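Local coordinates for FrpC operon protein (Neisseria meningitidis, PDB 5EDF) that binds the RTX protein FrpC, is iron-regulated, and is thought to take part in adhesion, though its precise function is unknown, at residues Val65-Thr70 / Ser97-Val102; Asn7-Met12 / Ile30-Leu35. All coordinates share one frame; numbering follows the deposited sequence. Where two conformers were deposited one is given.

Contact 1: residues Val65-Thr70 / Ser97-Val102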
loop_
_atom_site.group_PDB
_atom_site.type_symbol
_atom_site.label_atom_id
_atom_site.label_comp_id
_atom_site.label_asym_id
_atom_site.label_seq_id
_atom_site.Cartn_x
_atom_site.Cartn_y
_atom_site.Cartn_z
ATOM N N VAL A 65 -5.049 -0.634 -5.658
ATOM C CA VAL A 65 -5.271 -2.075 -5.686
ATOM C C VAL A 65 -6.524 -2.484 -4.932
ATOM O O VAL A 65 -6.814 -1.979 -3.838
ATOM C CB VAL A 65 -4.082 -2.854 -5.130
ATOM C CG1 VAL A 65 -2.813 -2.686 -6.000
ATOM C CG2 VAL A 65 -3.756 -2.424 -3.682
ATOM N N TYR A 66 -7.275 -3.386 -5.531
ATOM C CA TYR A 66 -8.372 -4.035 -4.850
ATOM C C TYR A 66 -7.808 -5.182 -4.029
ATOM O O TYR A 66 -7.002 -5.980 -4.533
ATOM C CB TYR A 66 -9.394 -4.565 -5.869
ATOM C CG TYR A 66 -10.511 -5.427 -5.317
ATOM C CD1 TYR A 66 -11.456 -4.912 -4.454
ATOM C CD2 TYR A 66 -10.611 -6.744 -5.666
ATOM C CE1 TYR A 66 -12.477 -5.685 -3.961
ATOM C CE2 TYR A 66 -11.653 -7.511 -5.196
ATOM C CZ TYR A 66 -12.560 -6.983 -4.331
ATOM O OH TYR A 66 -13.615 -7.769 -3.839
ATOM N N TYR A 67 -8.209 -5.264 -2.767
ATOM C CA TYR A 67 -7.756 -6.374 -1.916
ATOM C C TYR A 67 -8.926 -7.279 -1.647
ATOM O O TYR A 67 -10.050 -6.833 -1.433
ATOM C CB TYR A 67 -7.061 -5.889 -0.642
ATOM C CG TYR A 67 -7.961 -5.224 0.401
ATOM C CD1 TYR A 67 -8.634 -5.967 1.341
ATOM C CD2 TYR A 67 -8.150 -3.849 0.402
ATOM C CE1 TYR A 67 -9.457 -5.359 2.273
ATOM C CE2 TYR A 67 -8.938 -3.233 1.328
ATOM C CZ TYR A 67 -9.595 -3.981 2.276
ATOM O OH TYR A 67 -10.395 -3.330 3.199
ATOM N N LYS A 68 -8.638 -8.581 -1.724
ATOM C CA LYS A 68 -9.668 -9.610 -1.694
ATOM C C LYS A 68 -9.268 -10.814 -0.854
ATOM O O LYS A 68 -8.146 -11.307 -0.952
ATOM C CB LYS A 68 -9.914 -10.054 -3.144
ATOM C CG LYS A 68 -11.001 -11.040 -3.352
ATOM C CD LYS A 68 -11.169 -11.375 -4.817
ATOM C CE LYS A 68 -10.113 -12.316 -5.373
ATOM N NZ LYS A 68 -10.447 -12.770 -6.764
ATOM N N LYS A 69 -10.217 -11.335 -0.063
ATOM C CA LYS A 69 -9.981 -12.523 0.744
ATOM C C LYS A 69 -10.084 -13.780 -0.137
ATOM O O LYS A 69 -11.026 -13.899 -0.931
ATOM C CB LYS A 69 -11.024 -12.570 1.854
ATOM C CG LYS A 69 -10.756 -13.580 2.937
ATOM C CD LYS A 69 -9.622 -13.123 3.821
ATOM C CE LYS A 69 -9.333 -14.143 4.895
ATOM N NZ LYS A 69 -10.315 -14.054 6.012
ATOM N N THR A 70 -9.082 -14.658 -0.057
ATOM C CA THR A 70 -9.137 -15.985 -0.690
ATOM C C THR A 70 -8.839 -17.087 0.338
ATOM O O THR A 70 -8.643 -16.795 1.515
ATOM C CB THR A 70 -8.168 -16.098 -1.899
ATOM O OG1 THR A 70 -6.825 -16.322 -1.445
ATOM C CG2 THR A 70 -8.222 -14.835 -2.766
ATOM N N SER A 97 -13.034 -1.452 -0.843
ATOM C CA SER A 97 -11.815 -2.172 -0.457
ATOM C C SER A 97 -10.743 -2.008 -1.508
ATOM O O SER A 97 -10.293 -2.968 -2.124
ATOM C CB SER A 97 -12.105 -3.653 -0.217
ATOM O OG SER A 97 -12.615 -4.261 -1.379
ATOM N N VAL A 98 -10.368 -0.753 -1.729
ATOM C CA VAL A 98 -9.345 -0.385 -2.680
ATOM C C VAL A 98 -8.355 0.508 -1.940
ATOM O O VAL A 98 -8.724 1.579 -1.426
ATOM C CB VAL A 98 -9.938 0.324 -3.909
ATOM C CG1 VAL A 98 -8.817 0.832 -4.810
ATOM C CG2 VAL A 98 -10.920 -0.609 -4.687
ATOM N N ASP A 99 -7.098 0.063 -1.926
ATOM C CA ASP A 99 -6.024 0.771 -1.238
ATOM C C ASP A 99 -5.166 1.547 -2.236
ATOM O O ASP A 99 -4.965 1.105 -3.374
ATOM C CB ASP A 99 -5.139 -0.230 -0.485
ATOM C CG ASP A 99 -5.849 -0.963 0.608
ATOM O OD1 ASP A 99 -6.780 -0.419 1.221
ATOM O OD2 ASP A 99 -5.437 -2.127 0.897
ATOM N N ASP A 100 -4.638 2.685 -1.803
ATOM C CA ASP A 100 -3.716 3.495 -2.588
ATOM C C ASP A 100 -2.305 3.284 -2.121
ATOM O O ASP A 100 -2.044 3.259 -0.907
ATOM C CB ASP A 100 -4.079 4.961 -2.464
ATOM C CG ASP A 100 -5.394 5.270 -3.130
ATOM O OD1 ASP A 100 -5.485 5.095 -4.345
ATOM O OD2 ASP A 100 -6.304 5.711 -2.402
ATOM N N ILE A 101 -1.379 3.136 -3.044
ATOM C CA ILE A 101 0.026 2.929 -2.723
ATOM C C ILE A 101 0.835 4.002 -3.421
ATOM O O ILE A 101 0.761 4.133 -4.648
ATOM C CB ILE A 101 0.497 1.499 -3.117
ATOM C CG1 ILE A 101 -0.334 0.435 -2.376
ATOM C CG2 ILE A 101 2.007 1.383 -2.854
ATOM C CD1 ILE A 101 -0.185 -0.955 -2.928
ATOM N N VAL A 102 1.551 4.815 -2.647
ATOM C CA VAL A 102 2.272 5.966 -3.180
ATOM C C VAL A 102 3.740 5.605 -3.328
ATOM O O VAL A 102 4.412 5.254 -2.356
ATOM C CB VAL A 102 2.050 7.207 -2.333
ATOM C CG1 VAL A 102 2.875 8.390 -2.876
ATOM C CG2 VAL A 102 0.581 7.579 -2.277
HETATM O O HOH W 1 -14.588 -6.898 -1.375
#
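Two neighbouring antiparallel strands of the large sheet, 61-70 and 98-105, pair here through Val65 with Asp99, a hydrogen-bonded pair, and Tyr66 with Val98, a non-hydrogen-bonded one. Val65 N gives its hydrogen to Asp99 O at 2.9 Å, and Asp99 N returns one to Val65 O at 2.8 Å. A third bond, from Tyr67 N to Ser97 O, is longer at 3.2 Å, its donor tilted 24° from the carbonyl plane; the contact along 65-70 ends at Tyr67.

The face bearing Val65, Tyr67 and Asp99 mixes apolar and polar packing. Val65 CG2 meets Ile101 CD1, while the Tyr67 ring, its CG set between backbone N and carbonyl carbon (chi1 70°), reaches across the strand gap to lie against Ser97. Ser97 CB sits over one ring face, 3.8 Å from the centroid and offset toward the rim, in a CH-pi contact. The Asp99 carboxylate, its plane 19° from that of the ring, brings OD2 to 3.3 Å from Tyr67 CD2. Of its buried oxygens, OD2 bonds with Phe196 N and Tyr211 OH and OD1 with Ile197 N; Tyr67 OH bonds with Glu199 OE2 and Arg198 N.

On the other face, the Tyr66 ring stacks with His86 and touches Val98 CG2 at its edge; a water bonds Tyr66 OH at 2.8 Å, but its leg to Ser97 OG is long (3.3 Å) and doubtful, Ser97 having a second conformer.

Contact 2: residues Asn7-Met12 / Ile30-Leu35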
loop_
_atom_site.group_PDB
_atom_site.type_symbol
_atom_site.label_atom_id
_atom_site.label_comp_id
_atom_site.label_asym_id
_atom_site.label_seq_id
_atom_site.Cartn_x
_atom_site.Cartn_y
_atom_site.Cartn_z
ATOM N N ASN A 7 -6.081 7.303 -23.919
ATOM C CA ASN A 7 -6.505 6.613 -25.138
ATOM C C ASN A 7 -6.753 5.117 -24.971
ATOM O O ASN A 7 -7.097 4.444 -25.943
ATOM C CB ASN A 7 -5.434 6.741 -26.256
ATOM C CG ASN A 7 -5.099 8.180 -26.636
ATOM O OD1 ASN A 7 -5.960 9.051 -26.601
ATOM N ND2 ASN A 7 -3.830 8.420 -27.034
ATOM N N ASN A 8 -6.554 4.571 -23.773
ATOM C CA ASN A 8 -6.725 3.127 -23.553
ATOM C C ASN A 8 -8.164 2.803 -23.148
ATOM O O ASN A 8 -8.796 3.598 -22.470
ATOM C CB ASN A 8 -5.742 2.581 -22.506
ATOM C CG ASN A 8 -4.333 2.387 -23.046
ATOM O OD1 ASN A 8 -4.129 2.033 -24.204
ATOM N ND2 ASN A 8 -3.336 2.610 -22.174
ATOM N N PRO A 9 -8.631 1.613 -23.552
ATOM C CA PRO A 9 -9.981 1.154 -23.221
ATOM C C PRO A 9 -10.077 0.712 -21.770
ATOM O O PRO A 9 -9.090 0.422 -21.122
ATOM C CB PRO A 9 -10.156 -0.037 -24.162
ATOM C CG PRO A 9 -8.775 -0.624 -24.282
ATOM C CD PRO A 9 -7.904 0.610 -24.355
ATOM N N GLU A 10 -11.293 0.631 -21.267
ATOM C CA GLU A 10 -11.541 -0.019 -19.978
ATOM C C GLU A 10 -10.863 -1.388 -19.979
ATOM O O GLU A 10 -11.043 -2.146 -20.913
ATOM C CB GLU A 10 -13.050 -0.207 -19.807
ATOM C CG GLU A 10 -13.428 -0.797 -18.469
ATOM C CD GLU A 10 -14.873 -1.223 -18.354
ATOM O OE1 GLU A 10 -15.667 -1.082 -19.312
ATOM O OE2 GLU A 10 -15.237 -1.745 -17.287
ATOM N N PRO A 11 -10.085 -1.720 -18.930
ATOM C CA PRO A 11 -9.485 -3.041 -18.882
ATOM C C PRO A 11 -10.466 -4.203 -18.687
ATOM O O PRO A 11 -11.503 -4.048 -18.031
ATOM C CB PRO A 11 -8.516 -2.977 -17.672
ATOM C CG PRO A 11 -8.402 -1.537 -17.314
ATOM C CD PRO A 11 -9.664 -0.881 -17.797
HETATM N N MSE A 12 -10.130 -5.358 -19.278
HETATM C CA MSE A 12 -10.773 -6.600 -18.886
HETATM C C MSE A 12 -9.995 -7.310 -17.773
HETATM O O MSE A 12 -10.581 -7.725 -16.778
HETATM C CB MSE A 12 -11.018 -7.539 -20.075
HETATM C CG MSE A 12 -11.678 -8.830 -19.661
HETATM SE SE MSE A 12 -11.854 -10.039 -21.135
HETATM C CE MSE A 12 -10.046 -10.349 -21.595
ATOM N N ILE A 30 4.088 0.122 -15.710
ATOM C CA ILE A 30 3.006 -0.320 -14.831
ATOM C C ILE A 30 1.839 -0.821 -15.649
ATOM O O ILE A 30 1.317 -0.072 -16.477
ATOM C CB ILE A 30 2.553 0.833 -13.924
ATOM C CG1 ILE A 30 3.752 1.344 -13.120
ATOM C CG2 ILE A 30 1.408 0.374 -12.973
ATOM C CD1 ILE A 30 3.416 2.371 -12.051
ATOM N N PRO A 31 1.382 -2.064 -15.416
ATOM C CA PRO A 31 0.130 -2.483 -16.073
ATOM C C PRO A 31 -1.006 -1.525 -15.750
ATOM O O PRO A 31 -1.171 -1.129 -14.588
ATOM C CB PRO A 31 -0.120 -3.882 -15.526
ATOM C CG PRO A 31 1.254 -4.368 -15.105
ATOM C CD PRO A 31 1.938 -3.128 -14.579
ATOM N N TYR A 32 -1.749 -1.091 -16.752
ATOM C CA TYR A 32 -2.581 0.077 -16.603
ATOM C C TYR A 32 -3.748 -0.106 -15.674
ATOM O O TYR A 32 -4.288 0.889 -15.157
ATOM C CB TYR A 32 -3.002 0.631 -17.972
ATOM C CG TYR A 32 -4.168 -0.011 -18.662
ATOM C CD1 TYR A 32 -4.300 -1.387 -18.821
ATOM C CD2 TYR A 32 -5.139 0.787 -19.252
ATOM C CE1 TYR A 32 -5.376 -1.940 -19.509
ATOM C CE2 TYR A 32 -6.175 0.248 -19.935
ATOM C CZ TYR A 32 -6.310 -1.111 -20.085
ATOM O OH TYR A 32 -7.347 -1.663 -20.804
ATOM N N GLY A 33 -4.154 -1.342 -15.400
ATOM C CA GLY A 33 -5.196 -1.601 -14.442
ATOM C C GLY A 33 -4.894 -1.236 -13.009
ATOM O O GLY A 33 -5.800 -1.171 -12.194
ATOM N N TYR A 34 -3.625 -0.941 -12.703
ATOM C CA TYR A 34 -3.245 -0.435 -11.382
ATOM C C TYR A 34 -3.369 1.076 -11.270
ATOM O O TYR A 34 -3.021 1.629 -10.249
ATOM C CB TYR A 34 -1.791 -0.841 -11.091
ATOM C CG TYR A 34 -1.622 -2.326 -10.878
ATOM C CD1 TYR A 34 -2.107 -2.964 -9.733
ATOM C CD2 TYR A 34 -1.008 -3.113 -11.836
ATOM C CE1 TYR A 34 -1.957 -4.338 -9.559
ATOM C CE2 TYR A 34 -0.847 -4.461 -11.640
ATOM C CZ TYR A 34 -1.318 -5.072 -10.506
ATOM O OH TYR A 34 -1.183 -6.445 -10.327
ATOM N N LEU A 35 -3.875 1.726 -12.317
ATOM C CA LEU A 35 -3.923 3.193 -12.417
ATOM C C LEU A 35 -5.334 3.762 -12.452
ATOM O O LEU A 35 -5.604 4.731 -13.178
ATOM C CB LEU A 35 -3.108 3.670 -13.625
ATOM C CG LEU A 35 -1.635 3.211 -13.653
ATOM C CD1 LEU A 35 -1.041 3.475 -15.041
ATOM C CD2 LEU A 35 -0.820 3.839 -12.540
#
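Tyr32 lays one face of its ring under Pro11, whose CG stands 3.9 Å from the ring centroid. This proline-aromatic CH-pi contact joins the irregular N-terminal segment 7-12 to a short 3-10 turn that follows strand 26-31. The overlap is offset toward the phenolic end: Pro11 CG comes to 3.5 Å from Tyr32 CZ, and CB and CD of the same pyrrolidine ring also lie near the hydroxyl. At the root of the side chain, chi1 of 82° sets Tyr32 CG between the backbone N and the carbonyl carbon.

At the far end of the ring the contact becomes polar. Tyr32 OH donates to Pro9 O at 2.7 Å, a short bond in which the acceptor lies near the plane of the phenol ring, yet the donor stands 40° out of the carbonyl plane. Pro11 CA, 3.2 Å from Tyr32 OH, adds a further neighbour to the same oxygen. Tyr32 thus meets both the Pro9 carbonyl and the apolar ring of Pro11.

Asn8 CB approaches the CD2-CE2 side of the aromatic ring obliquely, 3.5 Å from Tyr32 CE2, with the amide plane turned 73° from that of the ring. The Asn8 amide is itself held by ND2 bonding to Leu47 O, and Asn7 and Asn8 together face Trp46 in a classic beta bulge. His17 meets the Tyr32 ring edge-to-face and also shares a backbone hydrogen bond with Tyr32. Where the turn continues, Pro11 CG still makes a looser approach to the backbone, 4.3 Å from Gly33 CA.

In the fold
Contact 1 lies deep in the fold, its centre about 8 Å from the centre of the chain, whereas contact 2, its centre about 19 Å from the same point, joins a loop to a turn, although most of its touching residues are also buried. The chemistry differs: regular backbone bonding between sheet strands dominates 65-70/97-102, while a single tyrosine carries 7-12/30-35 by ring packing and one hydroxyl bond. Both put a side-chain CH over a tyrosine face, a serine CB in one and a proline CG in the other. Their centres are about 16 Å apart and they meet directly, Val65 CG1 lying 3.8 Å from Tyr34 CD1, so the 3-10 turn packs on strand 61-70 of the large sheet.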